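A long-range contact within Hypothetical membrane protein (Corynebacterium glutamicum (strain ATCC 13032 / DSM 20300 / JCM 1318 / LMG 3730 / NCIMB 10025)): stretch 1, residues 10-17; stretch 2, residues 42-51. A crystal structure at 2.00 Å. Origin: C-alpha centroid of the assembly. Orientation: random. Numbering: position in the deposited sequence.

Stretch 1 (10-17) DGSLNWGF
Stretch 2, residues 42-51: DNGGNFAFTP

How does the turn at the start of stretch 2 prepare the contact? Asp-42 does not reach stretch 1, but it helps hold its own loop: Gly-45 N donates to Asp-42 O at 3.0 Å. Gly-45 (phi/psi 99/-14) adopts angles that by themselves call for glycine, and its O lies 3.2 Å from Gly-16 CA in a CA-H...O contact. A CB on Gly-16 would point toward stretch 2 and clash with that oxygen, at 1.9 Å.

What joins Asn-46 and Phe-47 to the end of stretch 1? A water bridges the first, accepting from Gly-16 N (2.8 Å) and donating to Asn-46 OD1 (2.7 Å); Asn-46 has chi1 m. Phe-47 (-46/130, chi1 m) accepts through its O from Trp-15 N at 2.7 Å and 164°, while Asn-14 CA approaches the same Phe-47 O at 3.2 Å. Gly-16 CA sits over one face of the Phe-47 ring, 4.2 Å from its centroid.

How do Ala-48 and Phe-49 pair with the strand? They run antiparallel to it, both extended (-103/121 and -115/127). Ala-48 faces Asn-14 as a non-hydrogen-bonded pair, CA atoms 4.3 Å apart, their side chains on one face of the sheet. Ala-48 CB touches Asn-14 OD1 at 3.3 Å; that oxygen accepts a hydrogen bond from Ser-12 OG at 2.8 Å. Phe-49 and Leu-13, CA atoms 5.1 Å apart, exchange two bonds: Phe-49 N to Leu-13 O, 2.8 Å, and Leu-13 N to Phe-49 O, 2.9 Å. Their side chains lie on the opposite face, Leu-13 t,p and Phe-49 m with chi2 -88°; Leu-13 CG lies 4.5 Å from Phe-49 CD2.

What lies beyond the last hydrogen bond? Beyond Phe-49 no hydrogen bond crosses. Thr-50 (chi1 p) turns its CB sideways, and Pro-51 CD packs 3.2 Å from Gly-11 O.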

ATOM      1  N   ASP A  10      -1.270  -3.240 -18.385  1.00 47.26           N
ATOM      2  CA  ASP A  10      -2.390  -2.327 -18.170  1.00 46.35           C
ATOM      3  C   ASP A  10      -3.187  -2.778 -16.950  1.00 48.74           C
ATOM      4  O   ASP A  10      -2.996  -3.877 -16.425  1.00 48.79           O
ATOM      5  CB  ASP A  10      -3.299  -2.251 -19.400  1.00 53.50           C
ATOM      6  CG  ASP A  10      -3.743  -0.841 -19.704  1.00 55.72           C
ATOM      7  OD1 ASP A  10      -3.645   0.029 -18.810  1.00 51.83           O
ATOM      8  OD2 ASP A  10      -4.193  -0.603 -20.839  1.00 56.09           O
ATOM      9  N   GLY A  11      -4.110  -1.919 -16.528  1.00 45.48           N
ATOM     10  CA  GLY A  11      -4.919  -2.166 -15.354  1.00 40.38           C
ATOM     11  C   GLY A  11      -4.416  -1.356 -14.182  1.00 40.59           C
ATOM     12  O   GLY A  11      -3.603  -0.440 -14.331  1.00 38.66           O
ATOM     13  N   SER A  12      -4.903  -1.709 -12.992  1.00 41.85           N
ATOM     14  CA  SER A  12      -4.485  -0.985 -11.796  1.00 37.22           C
ATOM     15  C   SER A  12      -4.781  -1.799 -10.549  1.00 38.06           C
ATOM     16  O   SER A  12      -5.762  -2.546 -10.488  1.00 43.35           O
ATOM     17  CB  SER A  12      -5.182   0.377 -11.695  1.00 41.80           C
ATOM     18  OG  SER A  12      -6.564   0.201 -11.427  1.00 42.28           O
ATOM     19  N   LEU A  13      -3.926  -1.632  -9.549  1.00 38.07           N
ATOM     20  CA  LEU A  13      -4.251  -2.017  -8.188  1.00 42.09           C
ATOM     21  C   LEU A  13      -4.990  -0.860  -7.529  1.00 41.32           C
ATOM     22  O   LEU A  13      -4.496   0.271  -7.522  1.00 36.47           O
ATOM     23  CB  LEU A  13      -2.986  -2.366  -7.403  1.00 38.29           C
ATOM     24  CG  LEU A  13      -3.092  -2.429  -5.876  1.00 33.77           C
ATOM     25  CD1 LEU A  13      -4.023  -3.563  -5.446  1.00 36.07           C
ATOM     26  CD2 LEU A  13      -1.713  -2.621  -5.270  1.00 29.30           C
ATOM     27  N   ASN A  14      -6.181  -1.145  -7.004  1.00 36.37           N
ATOM     28  CA  ASN A  14      -7.024  -0.161  -6.348  1.00 32.19           C
ATOM     29  C   ASN A  14      -7.030  -0.483  -4.856  1.00 37.19           C
ATOM     30  O   ASN A  14      -7.565  -1.519  -4.450  1.00 42.78           O
ATOM     31  CB  ASN A  14      -8.444  -0.178  -6.917  1.00 33.53           C
ATOM     32  CG  ASN A  14      -8.493   0.125  -8.395  1.00 44.48           C
ATOM     33  OD1 ASN A  14      -7.609   0.785  -8.946  1.00 48.83           O
ATOM     34  ND2 ASN A  14      -9.543  -0.351  -9.050  1.00 41.98           N
ATOM     35  N   TRP A  15      -6.438   0.395  -4.044  1.00 36.16           N
ATOM     36  CA  TRP A  15      -6.295   0.122  -2.610  1.00 35.44           C
ATOM     37  C   TRP A  15      -5.939   1.402  -1.878  1.00 38.76           C
ATOM     38  O   TRP A  15      -4.879   1.976  -2.140  1.00 38.82           O
ATOM     39  CB  TRP A  15      -5.214  -0.928  -2.367  1.00 32.92           C
ATOM     40  CG  TRP A  15      -5.132  -1.460  -0.962  1.00 31.53           C
ATOM     41  CD1 TRP A  15      -6.114  -2.110  -0.274  1.00 39.62           C
ATOM     42  CD2 TRP A  15      -3.983  -1.445  -0.096  1.00 29.38           C
ATOM     43  NE1 TRP A  15      -5.659  -2.474   0.977  1.00 30.05           N
ATOM     44  CE2 TRP A  15      -4.349  -2.094   1.099  1.00 32.08           C
ATOM     45  CE3 TRP A  15      -2.681  -0.950  -0.221  1.00 31.41           C
ATOM     46  CZ2 TRP A  15      -3.466  -2.241   2.174  1.00 36.06           C
ATOM     47  CZ3 TRP A  15      -1.797  -1.110   0.840  1.00 27.06           C
ATOM     48  CH2 TRP A  15      -2.199  -1.742   2.025  1.00 36.05           C
ATOM     49  N   GLY A  16      -6.787   1.821  -0.937  1.00 36.73           N
ATOM     50  CA  GLY A  16      -6.523   3.027  -0.171  1.00 32.31           C
ATOM     51  C   GLY A  16      -6.047   2.739   1.241  1.00 32.81           C
ATOM     52  O   GLY A  16      -6.352   3.496   2.163  1.00 34.10           O
ATOM     53  N   PHE A  17      -5.311   1.637   1.417  1.00 30.24           N
ATOM     54  CA  PHE A  17      -4.780   1.191   2.709  1.00 33.09           C
ATOM     55  C   PHE A  17      -5.902   0.816   3.676  1.00 39.75           C
ATOM     56  O   PHE A  17      -6.165  -0.375   3.889  1.00 34.68           O
ATOM     57  CB  PHE A  17      -3.856   2.255   3.325  1.00 26.69           C
ATOM     58  CG  PHE A  17      -3.303   1.878   4.678  1.00 29.91           C
ATOM     59  CD1 PHE A  17      -2.554   0.720   4.841  1.00 33.67           C
ATOM     60  CD2 PHE A  17      -3.514   2.693   5.782  1.00 33.62           C
ATOM     61  CE1 PHE A  17      -2.035   0.361   6.095  1.00 32.43           C
ATOM     62  CE2 PHE A  17      -2.989   2.354   7.034  1.00 34.01           C
ATOM     63  CZ  PHE A  17      -2.240   1.176   7.182  1.00 34.60           C
ATOM     64  N   ASP A  42      -6.850   8.923  -7.350  1.00 53.59           N
ATOM     65  CA  ASP A  42      -7.668   8.824  -6.144  1.00 48.76           C
ATOM     66  C   ASP A  42      -8.683   7.691  -6.240  1.00 50.60           C
ATOM     67  O   ASP A  42      -8.838   6.909  -5.295  1.00 53.63           O
ATOM     68  CB  ASP A  42      -8.366  10.151  -5.877  1.00 61.57           C
ATOM     69  CG  ASP A  42      -9.051  10.174  -4.533  1.00 57.10           C
ATOM     70  OD1 ASP A  42     -10.294  10.011  -4.497  1.00 60.38           O
ATOM     71  OD2 ASP A  42      -8.335  10.331  -3.521  1.00 48.06           O
ATOM     72  N   ASN A  43      -9.390   7.595  -7.369  1.00 50.66           N
ATOM     73  CA  ASN A  43     -10.352   6.514  -7.625  1.00 54.36           C
ATOM     74  C   ASN A  43     -11.292   6.307  -6.432  1.00 49.49           C
ATOM     75  O   ASN A  43     -11.595   5.178  -6.031  1.00 42.92           O
ATOM     76  CB  ASN A  43      -9.627   5.218  -8.008  1.00 52.00           C
ATOM     77  CG  ASN A  43     -10.579   4.127  -8.476  1.00 58.35           C
ATOM     78  OD1 ASN A  43     -10.630   3.039  -7.893  1.00 60.32           O
ATOM     79  ND2 ASN A  43     -11.340   4.412  -9.525  1.00 62.76           N
ATOM     80  N   GLY A  44     -11.751   7.422  -5.862  1.00 52.07           N
ATOM     81  CA  GLY A  44     -12.744   7.429  -4.806  1.00 49.47           C
ATOM     82  C   GLY A  44     -12.227   7.137  -3.416  1.00 48.46           C
ATOM     83  O   GLY A  44     -13.036   6.860  -2.523  1.00 53.05           O
ATOM     84  N   GLY A  45     -10.909   7.206  -3.193  1.00 42.33           N
ATOM     85  CA  GLY A  45     -10.297   6.756  -1.957  1.00 42.20           C
ATOM     86  C   GLY A  45      -9.693   5.373  -2.056  1.00 38.82           C
ATOM     87  O   GLY A  45      -8.919   4.975  -1.173  1.00 35.38           O
ATOM     88  N   ASN A  46     -10.027   4.636  -3.109  1.00 41.10           N
ATOM     89  CA  ASN A  46      -9.414   3.351  -3.401  1.00 39.74           C
ATOM     90  C   ASN A  46      -8.286   3.573  -4.408  1.00 43.06           C
ATOM     91  O   ASN A  46      -8.383   3.263  -5.605  1.00 40.01           O
ATOM     92  CB  ASN A  46     -10.472   2.385  -3.913  1.00 42.45           C
ATOM     93  CG  ASN A  46     -11.681   2.328  -3.000  1.00 47.61           C
ATOM     94  OD1 ASN A  46     -11.559   2.059  -1.802  1.00 39.95           O
ATOM     95  ND2 ASN A  46     -12.853   2.624  -3.552  1.00 53.98           N
ATOM     96  N   PHE A  47      -7.206   4.141  -3.873  1.00 31.31           N
ATOM     97  CA  PHE A  47      -6.091   4.646  -4.667  1.00 36.66           C
ATOM     98  C   PHE A  47      -5.661   3.668  -5.753  1.00 37.33           C
ATOM     99  O   PHE A  47      -5.434   2.485  -5.489  1.00 37.69           O
ATOM    100  CB  PHE A  47      -4.917   4.951  -3.744  1.00 31.74           C
ATOM    101  CG  PHE A  47      -5.259   5.917  -2.641  1.00 36.83           C
ATOM    102  CD1 PHE A  47      -6.298   6.829  -2.797  1.00 40.86           C
ATOM    103  CD2 PHE A  47      -4.537   5.925  -1.467  1.00 28.94           C
ATOM    104  CE1 PHE A  47      -6.623   7.723  -1.791  1.00 41.02           C
ATOM    105  CE2 PHE A  47      -4.855   6.824  -0.454  1.00 43.68           C
ATOM    106  CZ  PHE A  47      -5.898   7.724  -0.626  1.00 35.13           C
ATOM    107  N   ALA A  48      -5.542   4.180  -6.978  1.00 43.59           N
ATOM    108  CA  ALA A  48      -5.264   3.376  -8.164  1.00 45.38           C
ATOM    109  C   ALA A  48      -3.798   3.522  -8.570  1.00 37.35           C
ATOM    110  O   ALA A  48      -3.335   4.635  -8.853  1.00 37.18           O
ATOM    111  CB  ALA A  48      -6.180   3.790  -9.314  1.00 35.08           C
ATOM    112  N   PHE A  49      -3.078   2.402  -8.603  1.00 32.93           N
ATOM    113  CA  PHE A  49      -1.673   2.348  -8.997  1.00 38.67           C
ATOM    114  C   PHE A  49      -1.524   1.529 -10.280  1.00 38.56           C
ATOM    115  O   PHE A  49      -1.986   0.385 -10.346  1.00 37.09           O
ATOM    116  CB  PHE A  49      -0.824   1.727  -7.884  1.00 34.74           C
ATOM    117  CG  PHE A  49      -1.033   2.375  -6.527  1.00 37.99           C
ATOM    118  CD1 PHE A  49      -0.286   3.492  -6.146  1.00 40.99           C
ATOM    119  CD2 PHE A  49      -1.975   1.874  -5.646  1.00 32.23           C
ATOM    120  CE1 PHE A  49      -0.472   4.097  -4.893  1.00 41.08           C
ATOM    121  CE2 PHE A  49      -2.166   2.481  -4.381  1.00 34.18           C
ATOM    122  CZ  PHE A  49      -1.412   3.592  -4.015  1.00 34.43           C
ATOM    123  N   THR A  50      -0.845   2.124 -11.317  1.00 38.47           N
ATOM    124  CA  THR A  50      -0.663   1.444 -12.593  1.00 42.85           C
ATOM    125  C   THR A  50       0.611   0.596 -12.585  1.00 41.75           C
ATOM    126  O   THR A  50       1.586   0.950 -11.920  1.00 34.59           O
ATOM    127  CB  THR A  50      -0.587   2.460 -13.729  1.00 46.12           C
ATOM    128  OG1 THR A  50       0.567   3.289 -13.549  1.00 55.82           O
ATOM    129  CG2 THR A  50      -1.832   3.319 -13.749  1.00 38.10           C
ATOM    130  N   PRO A  51       0.631  -0.525 -13.323  1.00 41.83           N
ATOM    131  CA  PRO A  51       1.848  -1.355 -13.377  1.00 46.21           C
ATOM    132  C   PRO A  51       2.984  -0.634 -14.090  1.00 46.52           C
ATOM    133  O   PRO A  51       2.783   0.035 -15.107  1.00 39.55           O
ATOM    134  CB  PRO A  51       1.412  -2.599 -14.168  1.00 46.46           C
ATOM    135  CG  PRO A  51      -0.073  -2.468 -14.375  1.00 52.05           C
ATOM    136  CD  PRO A  51      -0.432  -1.032 -14.210  1.00 43.60           C
TER
HETATM  137  O   HOH W   1      -9.386   0.981  -0.572  1.00 32.53           O